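Local structure of core protein VP4 (Bluetongue virus, 2JHP) at residues W571-M574 against I575-S579; A450-R453 against S454-M457; S55-I59 against R60-G64. The protein caps viral messenger RNA as a multifunctional, assembly-line enzyme within the inner core of the virus. One frame throughout, in Å; residues are numbered along the deposited sequence.

Interaction 1: W571-M574 against I575-S579; sequences WFKM and ILDWS
Ile575 lies across one face of the Trp571 indole, one helical turn further on. Its CG1 sits 3.6 Å from the centroid of the six-membered ring and 10° off the ring normal, a CH-pi contact, while CD1 reaches CZ2 at 3.7 Å. The indole stands under this methylene because Trp571 CG is anti to the backbone N (chi1 -158°), which sends the ring along the helix toward Ile575. Met574, bent at chi2 and chi3, also reaches Ile575: its SD meets Ile575 CD1 at 3.6 Å and its CE carries on to Trp578 CE3 at 3.4 Å, so one thioether bridges the isoleucine and the second indole.

The backbone bonds are Ile575 N to Trp571 O and Asp577 N to Lys573 O, with the Leu576 N to Phe572 O bond weak. Beyond Asp577, the Ser579 hydroxyl turns back and donates to Ile575 O, at 2.8 Å from OG. Further out, Asp589 OD2 accepts a hydrogen bond from Trp578 NE1, Pro513 touches both Met574 and Trp578, and helix 551-561 packs on Trp571 and Ile575. Phe572 reaches helices 612-625 and 635-641. The whole is typical of the last turns of a helix packed among other helices, here 568-576 against 551-561, 612-625 and 635-641, where side chains four apart meet.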
ATOM      1  N   TRP A 571     -16.474  22.416   2.053  1.00  8.38           N
ATOM      2  CA  TRP A 571     -16.530  23.571   1.154  1.00 -7.44           C
ATOM      3  C   TRP A 571     -17.801  24.406   1.375  1.00 11.24           C
ATOM      4  O   TRP A 571     -17.714  25.609   1.590  1.00 17.76           O
ATOM      5  CB  TRP A 571     -16.391  23.128  -0.306  1.00 10.06           C
ATOM      6  CG  TRP A 571     -15.932  24.208  -1.217  1.00  7.53           C
ATOM      7  CD1 TRP A 571     -14.650  24.634  -1.403  1.00 35.29           C
ATOM      8  CD2 TRP A 571     -16.750  24.999  -2.084  1.00 -8.30           C
ATOM      9  NE1 TRP A 571     -14.616  25.644  -2.333  1.00  8.39           N
ATOM     10  CE2 TRP A 571     -15.893  25.893  -2.762  1.00 10.47           C
ATOM     11  CE3 TRP A 571     -18.131  25.050  -2.346  1.00 -3.11           C
ATOM     12  CZ2 TRP A 571     -16.370  26.828  -3.682  1.00 17.08           C
ATOM     13  CZ3 TRP A 571     -18.601  25.974  -3.266  1.00 29.91           C
ATOM     14  CH2 TRP A 571     -17.725  26.851  -3.919  1.00 10.73           C
ATOM     15  N   PHE A 572     -18.971  23.766   1.360  1.00  4.48           N
ATOM     16  CA  PHE A 572     -20.219  24.459   1.686  1.00  7.26           C
ATOM     17  C   PHE A 572     -20.139  25.093   3.068  1.00  1.81           C
ATOM     18  O   PHE A 572     -20.722  26.161   3.307  1.00 -9.58           O
ATOM     19  CB  PHE A 572     -21.432  23.520   1.618  1.00 13.37           C
ATOM     20  CG  PHE A 572     -21.822  23.108   0.219  1.00 10.27           C
ATOM     21  CD1 PHE A 572     -21.762  24.009  -0.841  1.00 10.03           C
ATOM     22  CD2 PHE A 572     -22.282  21.818  -0.034  1.00 15.91           C
ATOM     23  CE1 PHE A 572     -22.132  23.624  -2.128  1.00 29.41           C
ATOM     24  CE2 PHE A 572     -22.656  21.430  -1.317  1.00 34.33           C
ATOM     25  CZ  PHE A 572     -22.580  22.335  -2.364  1.00 58.43           C
ATOM     26  N   LYS A 573     -19.424  24.450   3.988  1.00 15.27           N
ATOM     27  CA  LYS A 573     -19.305  25.001   5.336  1.00 16.38           C
ATOM     28  C   LYS A 573     -18.393  26.225   5.339  1.00  9.07           C
ATOM     29  O   LYS A 573     -18.626  27.168   6.086  1.00  0.61           O
ATOM     30  CB  LYS A 573     -18.835  23.948   6.342  1.00 32.17           C
ATOM     31  CG  LYS A 573     -19.228  24.284   7.773  1.00  9.37           C
ATOM     32  CD  LYS A 573     -18.790  23.237   8.795  1.00 19.15           C
ATOM     33  CE  LYS A 573     -18.969  23.758  10.228  1.00-10.31           C
ATOM     34  NZ  LYS A 573     -18.307  22.859  11.227  1.00 16.26           N
ATOM     35  N   MET A 574     -17.379  26.223   4.477  1.00 -8.04           N
ATOM     36  CA  MET A 574     -16.422  27.327   4.427  1.00 11.75           C
ATOM     37  C   MET A 574     -17.025  28.554   3.740  1.00 26.16           C
ATOM     38  O   MET A 574     -16.681  29.689   4.075  1.00 33.38           O
ATOM     39  CB  MET A 574     -15.073  26.889   3.803  1.00-12.68           C
ATOM     40  CG  MET A 574     -14.937  27.000   2.301  1.00 22.98           C
ATOM     41  SD  MET A 574     -14.599  28.669   1.725  1.00 17.30           S
ATOM     42  CE  MET A 574     -13.524  29.246   3.014  1.00 -8.83           C
ATOM     43  N   ILE A 575     -17.935  28.305   2.800  1.00 41.27           N
ATOM     44  CA  ILE A 575     -18.558  29.348   1.982  1.00 50.87           C
ATOM     45  C   ILE A 575     -19.566  30.180   2.780  1.00 32.55           C
ATOM     46  O   ILE A 575     -19.495  31.411   2.780  1.00 34.15           O
ATOM     47  CB  ILE A 575     -19.244  28.744   0.708  1.00 55.30           C
ATOM     48  CG1 ILE A 575     -18.216  28.093  -0.234  1.00 96.75           C
ATOM     49  CG2 ILE A 575     -20.088  29.788  -0.035  1.00 47.75           C
ATOM     50  CD1 ILE A 575     -17.175  29.036  -0.812  1.00 79.27           C
ATOM     51  N   LEU A 576     -20.484  29.500   3.463  1.00 31.84           N
ATOM     52  CA  LEU A 576     -21.592  30.155   4.160  1.00 39.02           C
ATOM     53  C   LEU A 576     -21.233  30.594   5.575  1.00 50.29           C
ATOM     54  O   LEU A 576     -21.466  31.746   5.953  1.00 49.16           O
ATOM     55  CB  LEU A 576     -22.813  29.234   4.204  1.00 41.79           C
ATOM     56  CG  LEU A 576     -23.125  28.445   2.932  1.00 18.00           C
ATOM     57  CD1 LEU A 576     -24.201  27.409   3.207  1.00 24.36           C
ATOM     58  CD2 LEU A 576     -23.527  29.364   1.782  1.00 19.08           C
ATOM     59  N   ASP A 577     -20.661  29.672   6.345  1.00 55.55           N
ATOM     60  CA  ASP A 577     -20.399  29.910   7.757  1.00 53.46           C
ATOM     61  C   ASP A 577     -19.186  30.789   8.053  1.00 28.66           C
ATOM     62  O   ASP A 577     -19.016  31.230   9.188  1.00 22.43           O
ATOM     63  CB  ASP A 577     -20.256  28.578   8.507  1.00 69.75           C
ATOM     64  CG  ASP A 577     -21.596  27.961   8.884  1.00 91.30           C
ATOM     65  OD1 ASP A 577     -21.585  26.831   9.429  1.00 -2.80           O
ATOM     66  OD2 ASP A 577     -22.659  28.595   8.648  1.00  6.22           O
ATOM     67  N   TRP A 578     -18.349  31.057   7.053  1.00 29.45           N
ATOM     68  CA  TRP A 578     -17.013  31.570   7.352  1.00 12.47           C
ATOM     69  C   TRP A 578     -16.509  32.843   6.634  1.00 15.59           C
ATOM     70  O   TRP A 578     -15.690  33.569   7.202  1.00  8.52           O
ATOM     71  CB  TRP A 578     -15.985  30.433   7.192  1.00  7.64           C
ATOM     72  CG  TRP A 578     -14.601  30.790   7.622  1.00 18.35           C
ATOM     73  CD1 TRP A 578     -14.084  30.682   8.874  1.00 24.96           C
ATOM     74  CD2 TRP A 578     -13.553  31.318   6.798  1.00 31.56           C
ATOM     75  NE1 TRP A 578     -12.779  31.107   8.891  1.00127.79           N
ATOM     76  CE2 TRP A 578     -12.427  31.503   7.627  1.00 66.30           C
ATOM     77  CE3 TRP A 578     -13.455  31.642   5.437  1.00 -4.53           C
ATOM     78  CZ2 TRP A 578     -11.214  32.006   7.144  1.00 17.22           C
ATOM     79  CZ3 TRP A 578     -12.253  32.151   4.956  1.00 42.47           C
ATOM     80  CH2 TRP A 578     -11.146  32.326   5.810  1.00 14.79           C
ATOM     81  N   SER A 579     -16.993  33.141   5.427  1.00 20.17           N
ATOM     82  CA  SER A 579     -16.108  33.815   4.466  1.00 21.40           C
ATOM     83  C   SER A 579     -16.157  35.289   3.940  1.00 12.40           C
ATOM     84  O   SER A 579     -15.075  35.839   3.709  1.00 15.89           O
ATOM     85  CB  SER A 579     -15.953  32.896   3.235  1.00 18.05           C
ATOM     86  OG  SER A 579     -17.150  32.833   2.474  1.00 25.55           O
TER

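Interaction 2: A450-R453 against S454-M457; sequences ALPR and STVM
Pro452 offers the one side-chain ring in this contact, and Thr455 lies beside it, the two side chains pointing the same way. Pro452 CB comes 3.3 Å from Thr455 OG1, with CG a little farther off. The hydroxyl sits there because OG1 is anti to its own carbonyl carbon (chi1 -48°), beside the backbone N, and its polar partner is Glu630, which is also hydrogen-bonded to Ser454 OG. The flat group proper, the Arg453 guanidinium, is carried off on an extended chain away from 454-457 and donates through NH2 to Gly562 O.

The Pro452 carbonyl faces into the helix. Val456 N donates to Pro452 O at 3.1 Å, N-H...O 156°, approaching in the carbonyl plane, and Val456 CG2 lies 3.2 Å from the same oxygen. One residue on, Met457 N reaches Arg453 O at 2.9 Å in an almost straight bond, 177°. Val456 CG2 also touches Leu451 CB at 3.7 Å, the two side chains crossing at about a right angle; Tyr425 of helix 421-430 meets both. On another side of the turn, Ser454 and Met457 rest on Leu559 of helix 551-561, and Tyr622 is hydrogen-bonded to Ser454 OG.

Leu451 pairs through its backbone with Trp437, at the end of strand 433-437, and its side chain is about 12 Å from a bound S-adenosyl-L-homocysteine. This is a helix N-terminus with proline at the N-cap, opening helix 453-460 between the fifth and sixth strands, in chain order, of a 3-2-1-4-5-7-6 sheet, the order characteristic of the Rossmann-like methyltransferase fold.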
ATOM      1  N   ALA A 450     -11.427   4.165 -13.713  1.00  8.62           N
ATOM      2  CA  ALA A 450     -11.658   5.462 -13.084  1.00 11.98           C
ATOM      3  C   ALA A 450     -13.118   5.689 -12.703  1.00 13.58           C
ATOM      4  O   ALA A 450     -14.005   5.516 -13.522  1.00 20.18           O
ATOM      5  CB  ALA A 450     -11.175   6.577 -14.006  1.00  5.26           C
ATOM      6  N   LEU A 451     -13.354   6.078 -11.449  1.00 14.32           N
ATOM      7  CA  LEU A 451     -14.657   6.582 -11.002  1.00 20.98           C
ATOM      8  C   LEU A 451     -14.771   8.029 -11.458  1.00 20.01           C
ATOM      9  O   LEU A 451     -13.797   8.765 -11.387  1.00 20.45           O
ATOM     10  CB  LEU A 451     -14.783   6.529  -9.468  1.00 17.20           C
ATOM     11  CG  LEU A 451     -14.891   5.194  -8.731  1.00 37.83           C
ATOM     12  CD1 LEU A 451     -15.253   5.409  -7.280  1.00-10.36           C
ATOM     13  CD2 LEU A 451     -15.883   4.249  -9.413  1.00 -6.13           C
ATOM     14  N   PRO A 452     -15.944   8.431 -11.981  1.00 16.57           N
ATOM     15  CA  PRO A 452     -16.113   9.850 -12.308  1.00  6.78           C
ATOM     16  C   PRO A 452     -15.898  10.723 -11.083  1.00 13.47           C
ATOM     17  O   PRO A 452     -16.533  10.499 -10.062  1.00 11.11           O
ATOM     18  CB  PRO A 452     -17.575   9.921 -12.794  1.00 -9.69           C
ATOM     19  CG  PRO A 452     -17.878   8.552 -13.283  1.00-11.23           C
ATOM     20  CD  PRO A 452     -17.138   7.640 -12.359  1.00 10.37           C
ATOM     21  N   ARG A 453     -14.993  11.693 -11.180  1.00  7.58           N
ATOM     22  CA  ARG A 453     -14.691  12.616 -10.067  1.00 15.09           C
ATOM     23  C   ARG A 453     -15.900  13.311  -9.451  1.00 19.99           C
ATOM     24  O   ARG A 453     -16.006  13.416  -8.230  1.00 22.29           O
ATOM     25  CB  ARG A 453     -13.703  13.689 -10.500  1.00 14.42           C
ATOM     26  CG  ARG A 453     -12.288  13.198 -10.656  1.00 12.84           C
ATOM     27  CD  ARG A 453     -11.379  14.365 -10.860  1.00 34.29           C
ATOM     28  NE  ARG A 453     -10.003  13.931 -10.980  1.00 18.52           N
ATOM     29  CZ  ARG A 453      -9.429  13.547 -12.119  1.00 10.40           C
ATOM     30  NH1 ARG A 453      -8.161  13.160 -12.110  1.00 12.47           N
ATOM     31  NH2 ARG A 453     -10.123  13.549 -13.256  1.00 16.74           N
ATOM     32  N   SER A 454     -16.798  13.800 -10.298  1.00 18.46           N
ATOM     33  CA  SER A 454     -17.959  14.540  -9.831  1.00 20.59           C
ATOM     34  C   SER A 454     -18.898  13.626  -9.064  1.00 16.67           C
ATOM     35  O   SER A 454     -19.508  14.043  -8.085  1.00 25.06           O
ATOM     36  CB  SER A 454     -18.684  15.222 -10.990  1.00 21.22           C
ATOM     37  OG  SER A 454     -19.261  14.272 -11.871  1.00 17.19           O
ATOM     38  N   THR A 455     -18.992  12.373  -9.497  1.00 15.44           N
ATOM     39  CA  THR A 455     -19.793  11.376  -8.787  1.00 20.59           C
ATOM     40  C   THR A 455     -19.188  11.083  -7.403  1.00 16.34           C
ATOM     41  O   THR A 455     -19.912  10.961  -6.412  1.00 22.55           O
ATOM     42  CB  THR A 455     -19.941  10.081  -9.623  1.00 26.35           C
ATOM     43  OG1 THR A 455     -20.326  10.424 -10.957  1.00 14.82           O
ATOM     44  CG2 THR A 455     -21.009   9.177  -9.041  1.00 -8.50           C
ATOM     45  N   VAL A 456     -17.860  10.989  -7.353  1.00 16.80           N
ATOM     46  CA  VAL A 456     -17.132  10.745  -6.115  1.00 13.08           C
ATOM     47  C   VAL A 456     -17.445  11.860  -5.133  1.00 15.59           C
ATOM     48  O   VAL A 456     -17.911  11.594  -4.025  1.00 14.98           O
ATOM     49  CB  VAL A 456     -15.586  10.665  -6.345  1.00 15.54           C
ATOM     50  CG1 VAL A 456     -14.859  10.460  -5.031  1.00 20.56           C
ATOM     51  CG2 VAL A 456     -15.231   9.562  -7.312  1.00 18.80           C
ATOM     52  N   MET A 457     -17.196  13.101  -5.554  1.00 20.85           N
ATOM     53  CA  MET A 457     -17.526  14.296  -4.783  1.00 18.05           C
ATOM     54  C   MET A 457     -18.953  14.297  -4.227  1.00 17.11           C
ATOM     55  O   MET A 457     -19.176  14.576  -3.040  1.00 22.00           O
ATOM     56  CB  MET A 457     -17.344  15.533  -5.648  1.00 17.06           C
ATOM     57  CG  MET A 457     -15.929  16.033  -5.728  1.00 12.65           C
ATOM     58  SD  MET A 457     -15.808  17.522  -6.720  1.00 16.36           S
ATOM     59  CE  MET A 457     -16.620  18.727  -5.688  1.00  6.22           C
TER

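Interaction 3: S55-I59 against R60-G64; sequences SKWTI and RQLRG
Thr58 O receives the N-H of Leu62 at 2.9 Å and Ile59 O that of Arg63 at 2.7 Å, as the extended backbone of Trp57 and Thr58 turns into helix 59-64. Thr58 is the N-cap, and with Gln61 it forms a capping box. Gln61 N donates weakly to Thr58 OG1 (3.3 Å), and Gln61 OE1 answers by accepting from Thr58 N at 3.2 Å, in the carbonyl plane, on a lone pair, with an N-H...O angle of 172°. Thr58 OG1 falls between its backbone N and carbonyl carbon (chi1 69°), facing the first turn. At the far side of the amide, Gln61 NE2 is hydrogen-bonded to Val597 O, so both ends fix its rotation.

Trp57 CB packs on Leu62 CG at 3.9 Å, and Ile59 CD1 on Arg63 CG at the same distance. Arg63 NH1 forms a salt bridge with Asp86 and a hydrogen bond to Phe67 O, and Arg60 NH2 a salt bridge with Asp514. The helix belongs to the crossover from strand 48-51 to strand 67-71, which passes strand 7-10 in the parallel sheet. At the indole, Gln61 OE1 meets the ring edge in its plane, 3.5 Å from Trp57 CE3, with amide and ring planes 64° apart.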
ATOM      1  N   SER A  55      11.865  30.695  -3.162  1.00  9.21           N
ATOM      2  CA  SER A  55      12.252  30.674  -1.752  1.00 -0.24           C
ATOM      3  C   SER A  55      11.283  31.380  -0.796  1.00 14.80           C
ATOM      4  O   SER A  55      11.382  31.196   0.418  1.00 10.89           O
ATOM      5  CB  SER A  55      13.658  31.250  -1.586  1.00  3.97           C
ATOM      6  OG  SER A  55      13.656  32.658  -1.783  1.00 29.87           O
ATOM      7  N   LYS A  56      10.366  32.186  -1.331  1.00 23.19           N
ATOM      8  CA  LYS A  56       9.377  32.870  -0.493  1.00 21.79           C
ATOM      9  C   LYS A  56       8.037  32.117  -0.404  1.00 12.68           C
ATOM     10  O   LYS A  56       7.055  32.629   0.145  1.00 12.39           O
ATOM     11  CB  LYS A  56       9.191  34.330  -0.929  1.00  9.16           C
ATOM     12  CG  LYS A  56       8.501  34.535  -2.269  1.00 69.28           C
ATOM     13  CD  LYS A  56       8.283  36.016  -2.507  1.00105.44           C
ATOM     14  CE  LYS A  56       7.195  36.267  -3.527  1.00  3.49           C
ATOM     15  NZ  LYS A  56       6.982  37.732  -3.723  1.00 68.86           N
ATOM     16  N   TRP A  57       8.023  30.891  -0.925  1.00  6.77           N
ATOM     17  CA  TRP A  57       6.844  30.020  -0.867  1.00  5.22           C
ATOM     18  C   TRP A  57       7.034  28.826   0.079  1.00 21.06           C
ATOM     19  O   TRP A  57       8.127  28.247   0.152  1.00 18.13           O
ATOM     20  CB  TRP A  57       6.464  29.542  -2.272  1.00 -4.61           C
ATOM     21  CG  TRP A  57       6.271  30.674  -3.259  1.00  5.74           C
ATOM     22  CD1 TRP A  57       6.998  30.910  -4.391  1.00 15.00           C
ATOM     23  CD2 TRP A  57       5.295  31.724  -3.185  1.00 62.42           C
ATOM     24  NE1 TRP A  57       6.529  32.032  -5.032  1.00 16.20           N
ATOM     25  CE2 TRP A  57       5.486  32.554  -4.311  1.00141.43           C
ATOM     26  CE3 TRP A  57       4.273  32.043  -2.276  1.00 18.79           C
ATOM     27  CZ2 TRP A  57       4.698  33.683  -4.555  1.00 50.65           C
ATOM     28  CZ3 TRP A  57       3.490  33.162  -2.519  1.00 14.48           C
ATOM     29  CH2 TRP A  57       3.707  33.970  -3.649  1.00  5.06           C
ATOM     30  N   THR A  58       5.974  28.476   0.811  1.00  3.70           N
ATOM     31  CA  THR A  58       6.016  27.323   1.718  1.00  0.13           C
ATOM     32  C   THR A  58       5.864  26.004   0.951  1.00 13.88           C
ATOM     33  O   THR A  58       5.297  25.959  -0.150  1.00  6.87           O
ATOM     34  CB  THR A  58       4.935  27.379   2.821  1.00 14.14           C
ATOM     35  OG1 THR A  58       3.642  27.202   2.236  1.00  7.60           O
ATOM     36  CG2 THR A  58       4.986  28.701   3.617  1.00-13.84           C
ATOM     37  N   ILE A  59       6.375  24.935   1.547  1.00 10.72           N
ATOM     38  CA  ILE A  59       6.309  23.595   0.973  1.00 24.84           C
ATOM     39  C   ILE A  59       4.882  23.183   0.544  1.00 14.24           C
ATOM     40  O   ILE A  59       4.666  22.789  -0.606  1.00 18.39           O
ATOM     41  CB  ILE A  59       6.991  22.537   1.909  1.00 11.97           C
ATOM     42  CG1 ILE A  59       6.744  21.120   1.401  1.00-11.21           C
ATOM     43  CG2 ILE A  59       6.503  22.644   3.341  1.00-11.52           C
ATOM     44  CD1 ILE A  59       7.458  20.810   0.165  1.00 17.32           C
ATOM     45  N   ARG A  60       3.928  23.303   1.463  1.00 15.99           N
ATOM     46  CA  ARG A  60       2.526  22.982   1.220  1.00 12.71           C
ATOM     47  C   ARG A  60       1.901  23.833   0.128  1.00 26.40           C
ATOM     48  O   ARG A  60       1.010  23.361  -0.588  1.00 11.19           O
ATOM     49  CB  ARG A  60       1.713  23.165   2.501  1.00  9.60           C
ATOM     50  CG  ARG A  60       1.910  22.072   3.543  1.00  9.53           C
ATOM     51  CD  ARG A  60       1.015  22.341   4.708  1.00  5.02           C
ATOM     52  NE  ARG A  60      -0.353  21.906   4.461  1.00 49.70           N
ATOM     53  CZ  ARG A  60      -1.436  22.582   4.831  1.00  3.30           C
ATOM     54  NH1 ARG A  60      -1.322  23.754   5.444  1.00 13.49           N
ATOM     55  NH2 ARG A  60      -2.637  22.087   4.572  1.00 43.55           N
ATOM     56  N   GLN A  61       2.338  25.092   0.027  1.00 12.71           N
ATOM     57  CA  GLN A  61       1.890  25.972  -1.045  1.00  7.56           C
ATOM     58  C   GLN A  61       2.372  25.409  -2.363  1.00 11.58           C
ATOM     59  O   GLN A  61       1.572  25.214  -3.286  1.00 19.88           O
ATOM     60  CB  GLN A  61       2.377  27.404  -0.852  1.00 16.52           C
ATOM     61  CG  GLN A  61       1.548  28.169   0.146  1.00  1.10           C
ATOM     62  CD  GLN A  61       1.950  29.643   0.281  1.00 -5.73           C
ATOM     63  OE1 GLN A  61       3.139  29.976   0.373  1.00 25.45           O
ATOM     64  NE2 GLN A  61       0.947  30.525   0.310  1.00  1.23           N
ATOM     65  N   LEU A  62       3.668  25.106  -2.432  1.00 12.22           N
ATOM     66  CA  LEU A  62       4.251  24.549  -3.656  1.00 16.80           C
ATOM     67  C   LEU A  62       3.699  23.163  -3.993  1.00  6.47           C
ATOM     68  O   LEU A  62       3.492  22.847  -5.162  1.00 25.45           O
ATOM     69  CB  LEU A  62       5.788  24.565  -3.612  1.00 12.98           C
ATOM     70  CG  LEU A  62       6.462  25.940  -3.733  1.00 35.86           C
ATOM     71  CD1 LEU A  62       7.985  25.847  -3.666  1.00 13.28           C
ATOM     72  CD2 LEU A  62       6.039  26.666  -5.004  1.00 16.85           C
ATOM     73  N   ARG A  63       3.439  22.345  -2.975  1.00 19.11           N
ATOM     74  CA  ARG A  63       2.829  21.031  -3.213  1.00 10.12           C
ATOM     75  C   ARG A  63       1.399  21.134  -3.747  1.00 18.48           C
ATOM     76  O   ARG A  63       0.978  20.318  -4.570  1.00 19.52           O
ATOM     77  CB  ARG A  63       2.870  20.164  -1.961  1.00  9.56           C
ATOM     78  CG  ARG A  63       4.243  19.584  -1.646  1.00  6.47           C
ATOM     79  CD  ARG A  63       4.756  18.636  -2.677  1.00 -8.78           C
ATOM     80  NE  ARG A  63       5.864  17.870  -2.131  1.00 29.73           N
ATOM     81  CZ  ARG A  63       6.872  17.366  -2.843  1.00 16.06           C
ATOM     82  NH1 ARG A  63       6.942  17.563  -4.153  1.00 20.43           N
ATOM     83  NH2 ARG A  63       7.832  16.675  -2.238  1.00 22.42           N
ATOM     84  N   GLY A  64       0.670  22.146  -3.287  1.00 22.27           N
ATOM     85  CA  GLY A  64      -0.677  22.416  -3.773  1.00 23.41           C
ATOM     86  C   GLY A  64      -0.649  22.815  -5.232  1.00 18.43           C
ATOM     87  O   GLY A  64      -1.630  22.634  -5.959  1.00 21.08           O
TER

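How the interactions relate
Along the chain interaction 3 comes first, then interaction 2, then interaction 1, each closing before the next opens. Their centres lie about 23 Å (1 and 2), about 24 Å (1 and 3) and about 28 Å (2 and 3) apart, and none touches another. Interactions 2 and 3 start helices attached to different sheets, the mixed sheet that contains strand 433-437 and the five-stranded parallel one, whereas interaction 1 lies near the end of helix 568-576 in the C-terminal helical region. That region ties them together: helices 551-561 and 612-625 touch both interactions 1 and 2, and the loop residues Pro513 and Asp514 meet interactions 1 and 3 respectively. Segments far apart in sequence thus share neighbours in the folded chain.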